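Local coordinates for alkaline serine protease (Thermobifida fusca, PDB 2PFE), which probably cleaves internal peptide bonds of proteins as a serine endopeptidase, the chain here being its protease domain, at residues Gly52-Trp62 / Gln170-Leu181; Gly6-Ser17 / Cys98-Trp106. All blocks are in the same frame, centred on the assembly; numbering follows the deposited sequence. Where two conformers were deposited one is given.

Contact 1: residues Gly52-Trp62 / Gln170-Leu181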
loop_
_atom_site.group_PDB
_atom_site.type_symbol
_atom_site.label_atom_id
_atom_site.label_comp_id
_atom_site.label_asym_id
_atom_site.label_seq_id
_atom_site.Cartn_x
_atom_site.Cartn_y
_atom_site.Cartn_z
ATOM N N GLY A 52 -2.781 11.815 -6.534
ATOM C CA GLY A 52 -3.868 12.015 -5.590
ATOM C C GLY A 52 -3.426 11.548 -4.223
ATOM O O GLY A 52 -2.688 10.590 -4.116
ATOM N N SER A 53 -3.904 12.225 -3.179
ATOM C CA SER A 53 -3.616 11.879 -1.796
ATOM C C SER A 53 -4.683 12.475 -0.877
ATOM O O SER A 53 -4.935 13.683 -0.892
ATOM C CB SER A 53 -2.223 12.359 -1.377
ATOM O OG SER A 53 -2.054 12.265 0.023
ATOM N N TYR A 54 -5.326 11.595 -0.121
ATOM C CA TYR A 54 -6.257 11.955 0.927
ATOM C C TYR A 54 -5.695 11.452 2.249
ATOM O O TYR A 54 -5.707 10.233 2.524
ATOM C CB TYR A 54 -7.617 11.307 0.653
ATOM C CG TYR A 54 -8.770 11.993 1.351
ATOM C CD1 TYR A 54 -8.697 12.321 2.696
ATOM C CD2 TYR A 54 -9.949 12.278 0.667
ATOM C CE1 TYR A 54 -9.768 12.962 3.348
ATOM C CE2 TYR A 54 -11.024 12.901 1.306
ATOM C CZ TYR A 54 -10.924 13.228 2.645
ATOM O OH TYR A 54 -11.987 13.861 3.266
ATOM N N PHE A 55 -5.180 12.396 3.043
ATOM C CA PHE A 55 -4.600 12.127 4.357
ATOM C C PHE A 55 -4.453 13.453 5.062
ATOM O O PHE A 55 -3.921 14.385 4.487
ATOM C CB PHE A 55 -3.200 11.467 4.289
ATOM C CG PHE A 55 -2.559 11.321 5.651
ATOM C CD1 PHE A 55 -2.951 10.284 6.494
ATOM C CD2 PHE A 55 -1.623 12.248 6.116
ATOM C CE1 PHE A 55 -2.395 10.141 7.782
ATOM C CE2 PHE A 55 -1.064 12.116 7.390
ATOM C CZ PHE A 55 -1.437 11.056 8.221
ATOM N N PRO A 56 -4.894 13.532 6.315
ATOM C CA PRO A 56 -5.606 12.530 7.150
ATOM C C PRO A 56 -7.087 12.344 6.771
ATOM O O PRO A 56 -7.489 12.654 5.638
ATOM C CB PRO A 56 -5.469 13.106 8.559
ATOM C CG PRO A 56 -5.428 14.627 8.338
ATOM C CD PRO A 56 -4.640 14.789 7.051
ATOM N N GLY A 57 -7.894 11.856 7.706
ATOM C CA GLY A 57 -9.274 11.489 7.402
ATOM C C GLY A 57 -9.325 10.097 6.806
ATOM O O GLY A 57 -9.916 9.171 7.389
ATOM N N ARG A 58 -8.731 9.958 5.622
ATOM C CA ARG A 58 -8.404 8.644 5.057
ATOM C C ARG A 58 -6.880 8.534 4.997
ATOM O O ARG A 58 -6.181 9.405 5.510
ATOM C CB ARG A 58 -9.059 8.443 3.686
ATOM C CG ARG A 58 -10.608 8.503 3.647
ATOM C CD ARG A 58 -11.265 7.275 4.342
ATOM N NE ARG A 58 -12.357 6.689 3.554
ATOM C CZ ARG A 58 -12.416 5.420 3.123
ATOM N NH1 ARG A 58 -11.467 4.517 3.423
ATOM N NH2 ARG A 58 -13.459 5.036 2.403
ATOM N N ASP A 59 -6.366 7.461 4.399
ATOM C CA ASP A 59 -4.921 7.353 4.187
ATOM C C ASP A 59 -4.625 6.653 2.866
ATOM O O ASP A 59 -4.105 5.513 2.818
ATOM C CB ASP A 59 -4.195 6.698 5.374
ATOM C CG ASP A 59 -2.682 6.871 5.287
ATOM O OD1 ASP A 59 -2.209 7.554 4.347
ATOM O OD2 ASP A 59 -1.951 6.349 6.154
ATOM N N MET A 60 -4.989 7.350 1.794
ATOM C CA MET A 60 -5.009 6.785 0.464
ATOM C C MET A 60 -4.401 7.755 -0.554
ATOM O O MET A 60 -4.619 8.973 -0.477
ATOM C CB MET A 60 -6.444 6.433 0.070
ATOM C CG MET A 60 -7.417 7.595 0.105
ATOM S SD MET A 60 -9.064 7.049 -0.316
ATOM C CE MET A 60 -9.546 5.939 0.955
ATOM N N GLY A 61 -3.694 7.199 -1.529
ATOM C CA GLY A 61 -3.013 8.005 -2.528
ATOM C C GLY A 61 -2.636 7.168 -3.718
ATOM O O GLY A 61 -2.729 5.922 -3.680
ATOM N N TRP A 62 -2.217 7.844 -4.773
ATOM C CA TRP A 62 -1.569 7.156 -5.866
ATOM C C TRP A 62 -0.549 8.048 -6.546
ATOM O O TRP A 62 -0.628 9.281 -6.473
ATOM C CB TRP A 62 -2.588 6.560 -6.858
ATOM C CG TRP A 62 -3.194 7.516 -7.817
ATOM C CD1 TRP A 62 -4.146 8.460 -7.551
ATOM C CD2 TRP A 62 -2.932 7.593 -9.228
ATOM N NE1 TRP A 62 -4.481 9.130 -8.706
ATOM C CE2 TRP A 62 -3.765 8.613 -9.749
ATOM C CE3 TRP A 62 -2.084 6.898 -10.098
ATOM C CZ2 TRP A 62 -3.753 8.977 -11.105
ATOM C CZ3 TRP A 62 -2.075 7.256 -11.460
ATOM C CH2 TRP A 62 -2.904 8.288 -11.942
ATOM N N GLN A 170 -5.188 0.777 4.940
ATOM C CA GLN A 170 -6.239 1.479 4.210
ATOM C C GLN A 170 -6.763 0.482 3.181
ATOM O O GLN A 170 -6.018 0.064 2.314
ATOM C CB GLN A 170 -5.603 2.708 3.533
ATOM C CG GLN A 170 -6.347 3.257 2.339
ATOM C CD GLN A 170 -7.706 3.828 2.717
ATOM O OE1 GLN A 170 -8.751 3.332 2.277
ATOM N NE2 GLN A 170 -7.702 4.858 3.559
ATOM N N PRO A 171 -8.036 0.065 3.284
ATOM C CA PRO A 171 -8.612 -0.856 2.301
ATOM C C PRO A 171 -8.468 -0.342 0.859
ATOM O O PRO A 171 -8.535 0.878 0.599
ATOM C CB PRO A 171 -10.083 -0.985 2.741
ATOM C CG PRO A 171 -10.006 -0.731 4.227
ATOM C CD PRO A 171 -8.995 0.388 4.354
ATOM N N ILE A 172 -8.212 -1.272 -0.053
ATOM C CA ILE A 172 -7.867 -0.900 -1.423
ATOM C C ILE A 172 -9.050 -0.446 -2.255
ATOM O O ILE A 172 -8.927 0.494 -3.042
ATOM C CB ILE A 172 -7.078 -2.014 -2.154
ATOM C CG1 ILE A 172 -6.537 -1.533 -3.512
ATOM C CG2 ILE A 172 -7.912 -3.288 -2.342
ATOM C CD1 ILE A 172 -5.560 -0.366 -3.427
ATOM N N ASN A 173 -10.204 -1.072 -2.068
ATOM C CA ASN A 173 -11.334 -0.732 -2.903
ATOM C C ASN A 173 -11.818 0.723 -2.777
ATOM O O ASN A 173 -12.121 1.338 -3.804
ATOM C CB ASN A 173 -12.450 -1.765 -2.761
ATOM C CG ASN A 173 -12.108 -3.080 -3.441
ATOM O OD1 ASN A 173 -11.306 -3.131 -4.382
ATOM N ND2 ASN A 173 -12.697 -4.158 -2.950
ATOM N N PRO A 174 -11.907 1.272 -1.542
ATOM C CA PRO A 174 -12.203 2.700 -1.425
ATOM C C PRO A 174 -11.181 3.601 -2.123
ATOM O O PRO A 174 -11.548 4.655 -2.626
ATOM C CB PRO A 174 -12.188 2.942 0.088
ATOM C CG PRO A 174 -12.552 1.633 0.671
ATOM C CD PRO A 174 -11.854 0.636 -0.209
ATOM N N LEU A 175 -9.913 3.191 -2.133
ATOM C CA LEU A 175 -8.845 3.963 -2.755
ATOM C C LEU A 175 -9.054 3.968 -4.283
ATOM O O LEU A 175 -9.026 5.019 -4.930
ATOM C CB LEU A 175 -7.476 3.371 -2.360
ATOM C CG LEU A 175 -6.218 4.091 -2.865
ATOM C CD1 LEU A 175 -5.024 3.705 -1.990
ATOM C CD2 LEU A 175 -5.929 3.778 -4.315
ATOM N N LEU A 176 -9.319 2.798 -4.851
ATOM C CA LEU A 176 -9.497 2.698 -6.299
ATOM C C LEU A 176 -10.723 3.508 -6.712
ATOM O O LEU A 176 -10.718 4.217 -7.723
ATOM C CB LEU A 176 -9.669 1.247 -6.741
ATOM C CG LEU A 176 -8.526 0.304 -6.375
ATOM C CD1 LEU A 176 -8.977 -1.134 -6.651
ATOM C CD2 LEU A 176 -7.283 0.681 -7.183
ATOM N N SER A 177 -11.774 3.416 -5.904
ATOM C CA SER A 177 -13.012 4.152 -6.187
ATOM C C SER A 177 -12.817 5.674 -6.113
ATOM O O SER A 177 -13.232 6.400 -7.017
ATOM C CB SER A 177 -14.143 3.694 -5.265
ATOM O OG SER A 177 -15.327 4.441 -5.482
ATOM N N TYR A 178 -12.189 6.150 -5.038
ATOM C CA TYR A 178 -12.060 7.598 -4.834
ATOM C C TYR A 178 -11.305 8.256 -5.976
ATOM O O TYR A 178 -11.666 9.331 -6.434
ATOM C CB TYR A 178 -11.327 7.903 -3.535
ATOM C CG TYR A 178 -11.455 9.362 -3.119
ATOM C CD1 TYR A 178 -12.584 9.805 -2.431
ATOM C CD2 TYR A 178 -10.460 10.299 -3.428
ATOM C CE1 TYR A 178 -12.722 11.147 -2.043
ATOM C CE2 TYR A 178 -10.593 11.644 -3.056
ATOM C CZ TYR A 178 -11.724 12.062 -2.371
ATOM O OH TYR A 178 -11.867 13.375 -2.000
ATOM N N PHE A 179 -10.217 7.604 -6.381
ATOM C CA PHE A 179 -9.333 8.165 -7.404
ATOM C C PHE A 179 -9.663 7.729 -8.832
ATOM O O PHE A 179 -8.981 8.137 -9.776
ATOM C CB PHE A 179 -7.863 7.872 -7.074
ATOM C CG PHE A 179 -7.407 8.507 -5.798
ATOM C CD1 PHE A 179 -7.056 7.710 -4.711
ATOM C CD2 PHE A 179 -7.372 9.902 -5.664
ATOM C CE1 PHE A 179 -6.644 8.272 -3.512
ATOM C CE2 PHE A 179 -6.962 10.472 -4.461
ATOM C CZ PHE A 179 -6.605 9.658 -3.384
ATOM N N GLY A 180 -10.716 6.924 -8.987
ATOM C CA GLY A 180 -11.129 6.428 -10.300
ATOM C C GLY A 180 -10.053 5.598 -10.991
ATOM O O GLY A 180 -9.724 5.852 -12.157
ATOM N N LEU A 181 -9.503 4.620 -10.259
ATOM C CA LEU A 181 -8.370 3.774 -10.694
ATOM C C LEU A 181 -8.805 2.339 -10.983
ATOM O O LEU A 181 -9.749 1.827 -10.354
ATOM C CB LEU A 181 -7.299 3.747 -9.590
ATOM C CG LEU A 181 -6.759 5.121 -9.186
ATOM C CD1 LEU A 181 -5.869 5.036 -7.954
ATOM C CD2 LEU A 181 -6.015 5.773 -10.358
#

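Contact 2: residues Gly6-Ser17 / Cys98-Trp106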
loop_
_atom_site.group_PDB
_atom_site.type_symbol
_atom_site.label_atom_id
_atom_site.label_comp_id
_atom_site.label_asym_id
_atom_site.label_seq_id
_atom_site.Cartn_x
_atom_site.Cartn_y
_atom_site.Cartn_z
ATOM N N GLY A 6 5.433 -3.604 -2.879
ATOM C CA GLY A 6 6.361 -3.936 -1.797
ATOM C C GLY A 6 7.768 -3.398 -1.989
ATOM O O GLY A 6 8.564 -3.383 -1.053
ATOM N N ASN A 7 8.075 -2.963 -3.203
ATOM C CA ASN A 7 9.368 -2.371 -3.473
ATOM C C ASN A 7 9.388 -0.894 -3.074
ATOM O O ASN A 7 8.347 -0.219 -3.079
ATOM C CB ASN A 7 9.713 -2.525 -4.958
ATOM C CG ASN A 7 10.205 -3.913 -5.316
ATOM O OD1 ASN A 7 10.458 -4.760 -4.444
ATOM N ND2 ASN A 7 10.361 -4.154 -6.623
ATOM N N PRO A 8 10.577 -0.371 -2.745
ATOM C CA PRO A 8 10.681 1.013 -2.310
ATOM C C PRO A 8 10.504 2.056 -3.404
ATOM O O PRO A 8 10.779 1.795 -4.599
ATOM C CB PRO A 8 12.117 1.110 -1.769
ATOM C CG PRO A 8 12.868 0.064 -2.495
ATOM C CD PRO A 8 11.885 -1.058 -2.731
ATOM N N TYR A 9 10.066 3.237 -2.977
ATOM C CA TYR A 9 10.169 4.464 -3.766
ATOM C C TYR A 9 10.563 5.642 -2.860
ATOM O O TYR A 9 10.351 5.596 -1.644
ATOM C CB TYR A 9 8.891 4.725 -4.585
ATOM C CG TYR A 9 7.673 5.163 -3.795
ATOM C CD1 TYR A 9 7.301 6.508 -3.732
ATOM C CD2 TYR A 9 6.862 4.227 -3.146
ATOM C CE1 TYR A 9 6.160 6.916 -3.026
ATOM C CE2 TYR A 9 5.725 4.619 -2.449
ATOM C CZ TYR A 9 5.374 5.960 -2.376
ATOM O OH TYR A 9 4.258 6.382 -1.678
ATOM N N TYR A 10 11.145 6.685 -3.452
ATOM C CA TYR A 10 11.783 7.742 -2.662
ATOM C C TYR A 10 11.300 9.147 -2.960
ATOM O O TYR A 10 10.872 9.458 -4.079
ATOM C CB TYR A 10 13.305 7.686 -2.832
ATOM C CG TYR A 10 13.838 6.283 -2.749
ATOM C CD1 TYR A 10 14.144 5.571 -3.901
ATOM C CD2 TYR A 10 13.994 5.648 -1.516
ATOM C CE1 TYR A 10 14.619 4.269 -3.841
ATOM C CE2 TYR A 10 14.464 4.328 -1.446
ATOM C CZ TYR A 10 14.770 3.655 -2.615
ATOM O OH TYR A 10 15.243 2.362 -2.564
ATOM N N PHE A 11 11.376 10.000 -1.946
ATOM C CA PHE A 11 11.011 11.409 -2.089
ATOM C C PHE A 11 11.654 12.175 -0.954
ATOM O O PHE A 11 11.438 11.888 0.223
ATOM C CB PHE A 11 9.480 11.607 -2.129
ATOM C CG PHE A 11 8.753 10.891 -1.039
ATOM C CD1 PHE A 11 8.390 11.555 0.127
ATOM C CD2 PHE A 11 8.444 9.544 -1.167
ATOM C CE1 PHE A 11 7.738 10.876 1.156
ATOM C CE2 PHE A 11 7.794 8.862 -0.143
ATOM C CZ PHE A 11 7.444 9.526 1.021
ATOM N N GLY A 12 12.489 13.139 -1.320
ATOM C CA GLY A 12 13.204 13.896 -0.322
ATOM C C GLY A 12 13.940 12.974 0.622
ATOM O O GLY A 12 14.759 12.150 0.209
ATOM N N ASN A 13 13.634 13.135 1.897
ATOM C CA ASN A 13 14.316 12.455 2.974
ATOM C C ASN A 13 13.729 11.054 3.232
ATOM O O ASN A 13 14.186 10.341 4.116
ATOM C CB ASN A 13 14.220 13.348 4.228
ATOM C CG ASN A 13 14.982 12.798 5.403
ATOM O OD1 ASN A 13 14.430 12.674 6.498
ATOM N ND2 ASN A 13 16.247 12.453 5.193
ATOM N N TYR A 14 12.739 10.659 2.435
ATOM C CA TYR A 14 11.896 9.516 2.800
ATOM C C TYR A 14 11.841 8.371 1.812
ATOM O O TYR A 14 12.161 8.507 0.626
ATOM C CB TYR A 14 10.454 9.976 3.082
ATOM C CG TYR A 14 10.337 11.048 4.140
ATOM C CD1 TYR A 14 10.020 12.359 3.790
ATOM C CD2 TYR A 14 10.548 10.753 5.489
ATOM C CE1 TYR A 14 9.914 13.356 4.756
ATOM C CE2 TYR A 14 10.441 11.741 6.471
ATOM C CZ TYR A 14 10.130 13.041 6.095
ATOM O OH TYR A 14 10.022 14.025 7.055
ATOM N N ARG A 15 11.391 7.242 2.357
ATOM C CA ARG A 15 11.142 6.005 1.643
ATOM C C ARG A 15 9.733 5.514 2.012
ATOM O O ARG A 15 9.356 5.519 3.187
ATOM C CB ARG A 15 12.192 4.987 2.111
ATOM C CG ARG A 15 12.066 3.599 1.559
ATOM C CD ARG A 15 13.363 2.861 1.713
ATOM N NE ARG A 15 13.431 2.103 2.954
ATOM C CZ ARG A 15 14.102 0.963 3.075
ATOM N NH1 ARG A 15 14.747 0.462 2.030
ATOM N NH2 ARG A 15 14.127 0.328 4.233
ATOM N N CYS A 16 8.934 5.148 1.012
ATOM C CA CYS A 16 7.717 4.340 1.233
ATOM C C CYS A 16 7.758 3.121 0.325
ATOM O O CYS A 16 8.711 2.957 -0.422
ATOM C CB CYS A 16 6.441 5.143 0.979
ATOM S SG CYS A 16 5.978 6.235 2.343
ATOM N N SER A 17 6.744 2.265 0.419
ATOM C CA SER A 17 6.680 1.059 -0.417
ATOM C C SER A 17 5.538 1.179 -1.411
ATOM O O SER A 17 4.451 1.633 -1.072
ATOM C CB SER A 17 6.477 -0.171 0.458
ATOM O OG SER A 17 7.604 -0.358 1.281
ATOM N N CYS A 98 -1.328 -11.050 4.432
ATOM C CA CYS A 98 0.100 -10.741 4.454
ATOM C C CYS A 98 0.346 -9.404 3.801
ATOM O O CYS A 98 -0.416 -8.989 2.921
ATOM C CB CYS A 98 0.902 -11.794 3.700
ATOM S SG CYS A 98 0.763 -13.498 4.345
ATOM N N ARG A 99 1.401 -8.731 4.251
ATOM C CA ARG A 99 1.854 -7.474 3.666
ATOM C C ARG A 99 3.294 -7.574 3.187
ATOM O O ARG A 99 4.089 -8.391 3.680
ATOM C CB ARG A 99 1.719 -6.305 4.658
ATOM C CG ARG A 99 2.322 -6.527 6.055
ATOM C CD ARG A 99 2.850 -5.218 6.663
ATOM N NE ARG A 99 3.980 -4.745 5.879
ATOM C CZ ARG A 99 5.242 -5.102 6.117
ATOM N NH1 ARG A 99 5.552 -5.846 7.173
ATOM N NH2 ARG A 99 6.211 -4.706 5.300
ATOM N N SER A 100 3.603 -6.743 2.196
ATOM C CA SER A 100 4.943 -6.628 1.642
ATOM C C SER A 100 5.441 -5.200 1.752
ATOM O O SER A 100 4.715 -4.273 1.459
ATOM C CB SER A 100 4.940 -7.061 0.173
ATOM O OG SER A 100 6.239 -7.004 -0.408
ATOM N N GLY A 101 6.693 -5.029 2.172
ATOM C CA GLY A 101 7.274 -3.685 2.237
ATOM C C GLY A 101 8.781 -3.688 2.229
ATOM O O GLY A 101 9.410 -4.703 2.510
ATOM N N ALA A 102 9.351 -2.532 1.918
ATOM C CA ALA A 102 10.787 -2.425 1.631
ATOM C C ALA A 102 11.680 -2.654 2.833
ATOM O O ALA A 102 12.848 -3.029 2.681
ATOM C CB ALA A 102 11.101 -1.070 1.026
ATOM N N THR A 103 11.145 -2.415 4.026
ATOM C CA THR A 103 11.967 -2.512 5.225
ATOM C C THR A 103 11.952 -3.910 5.850
ATOM O O THR A 103 13.005 -4.447 6.217
ATOM C CB THR A 103 11.581 -1.452 6.255
ATOM O OG1 THR A 103 11.777 -0.169 5.671
ATOM C CG2 THR A 103 12.459 -1.527 7.483
ATOM N N THR A 104 10.759 -4.498 5.965
ATOM C CA THR A 104 10.638 -5.785 6.654
ATOM C C THR A 104 10.280 -6.977 5.761
ATOM O O THR A 104 10.105 -8.083 6.271
ATOM C CB THR A 104 9.641 -5.707 7.799
ATOM O OG1 THR A 104 8.341 -5.387 7.285
ATOM C CG2 THR A 104 10.094 -4.676 8.830
ATOM N N GLY A 105 10.155 -6.745 4.454
ATOM C CA GLY A 105 9.801 -7.812 3.526
ATOM C C GLY A 105 8.356 -8.259 3.648
ATOM O O GLY A 105 7.441 -7.430 3.699
ATOM N N TRP A 106 8.169 -9.575 3.714
ATOM C CA TRP A 106 6.854 -10.226 3.773
ATOM C C TRP A 106 6.534 -10.650 5.180
ATOM O O TRP A 106 7.314 -11.373 5.830
ATOM C CB TRP A 106 6.891 -11.450 2.851
ATOM C CG TRP A 106 5.621 -12.215 2.648
ATOM C CD1 TRP A 106 5.230 -13.335 3.307
ATOM C CD2 TRP A 106 4.622 -11.960 1.651
ATOM N NE1 TRP A 106 4.029 -13.795 2.799
ATOM C CE2 TRP A 106 3.642 -12.971 1.775
ATOM C CE3 TRP A 106 4.461 -10.979 0.664
ATOM C CZ2 TRP A 106 2.508 -13.022 0.954
ATOM C CZ3 TRP A 106 3.342 -11.036 -0.158
ATOM C CH2 TRP A 106 2.379 -12.045 -0.002
HETATM O O HOH W 1 15.531 -2.369 3.307
#

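Contact 1: residues Gly52-Trp62 / Gln170-Leu181
CA of G52 lies 3.6 Å from CE2 of F179, so a side chain at G52 would strike the ring. The ring edge of Y54 meets the face of Y178 in an offset edge-to-face pair, with centroids 5.4 Å apart and planes at 77°. The R58 chain bends at chi2 and chi3, which brings NH2 to 3.4 Å from CB of P174. D59 touches Q170 with its backbone: O of D59 is 3.2 Å from CG of Q170. OD2 of its carboxylate hydrogen-bonds to ND1 of H35 and to OG of S155. The M60 side chain points from the hairpin toward helix 172-179. Its chi1 of 58° sets CG between the backbone N and the carbonyl carbon, and the bend at chi3 brings CE over one face of the R58 guanidinium. CB of M60 lies 3.7 Å from CD1 of L175, and its CG 3.8 Å from CE1 of F179. The sulfur makes oblique Met-aromatic contacts with the rings of Y178 and F179. CD2 of L181 sits 3.8 Å from the centroid of the W62 six-membered ring, a CH-pi contact over the face. CD1 of W62 lies over one face of F179. Apolar and aromatic packing thus joins the C-terminal helix of this chymotrypsin-like fold to the hairpin of D59, whose carboxylate bonds are consistent with its expected place in the charge relay system.

Contact 2: residues Gly6-Ser17 / Cys98-Trp106
G6 and G101 pass close, with their CA atoms 4.1 Å apart, and P8 follows beside A102. Two beta hairpins of the chymotrypsin-like fold meet here. One is 8-11/14-17, closed by a type II' turn from F11 to Y14. The other is formed by strands 96-101 and 105-113, and A102 and T103 in its connection carry most of the contact. Three side chains meet the A102 methyl group. Its CB lies 3.7 Å from CB of P8, beside OG of S17, and over one face of the R15 guanidinium, toward the rim. The backbone N of A102 donates to OG of S17 at 2.9 Å, a nearly straight bond of 163°. The S17 chi1 of -65° sets OG beside its own backbone N and facing A102. The same OG also bonds to O of G138. Cutting S17 back to an alanine here would probably leave the N-H of A102 and the carbonyl of G138 without their shared mate. R15 reaches along the hairpin with CG anti to its N, and bends at chi3. Its NH2 makes a weak bond to OG1 of T103, 2.8 Å long but only 120° at the hydrogen. That OG1 also bonds to O of G137. OG of S100 lies 3.4 Å from CA of G6 and bonds to O of N76. Within the second hairpin, NH1 of R99 donates to OG1 of T104 at 2.8 Å. OD2 of D139 forms a salt bridge with NH2 of R99 and a hydrogen bond with OG1 of T104. One water in the guanidinium plane bridges R15 and A102: it accepts from NH2 of R15 at 3.2 Å and donates to O of A102 at 2.8 Å.

In the fold
The four segments alternate along the chain, so contacts 1 and 2 each tie a segment of the N-terminal half to one of the C-terminal half. They lie on opposite sides of the chain's centre. Their centres are 18 Å apart and their nearest atoms about 7 Å, without touching. Both reach the barrel sheet that holds strands 96-101 and 164-171. Both lie near the probable catalytic site, contact 1 by D59 and contact 2 by S17. The D59 side chain is about 3 Å from that of H35 and about 6 Å from the bound inhibitor AES. The S17 side chain is about 6 Å from that of S140 and about 7 Å from AES.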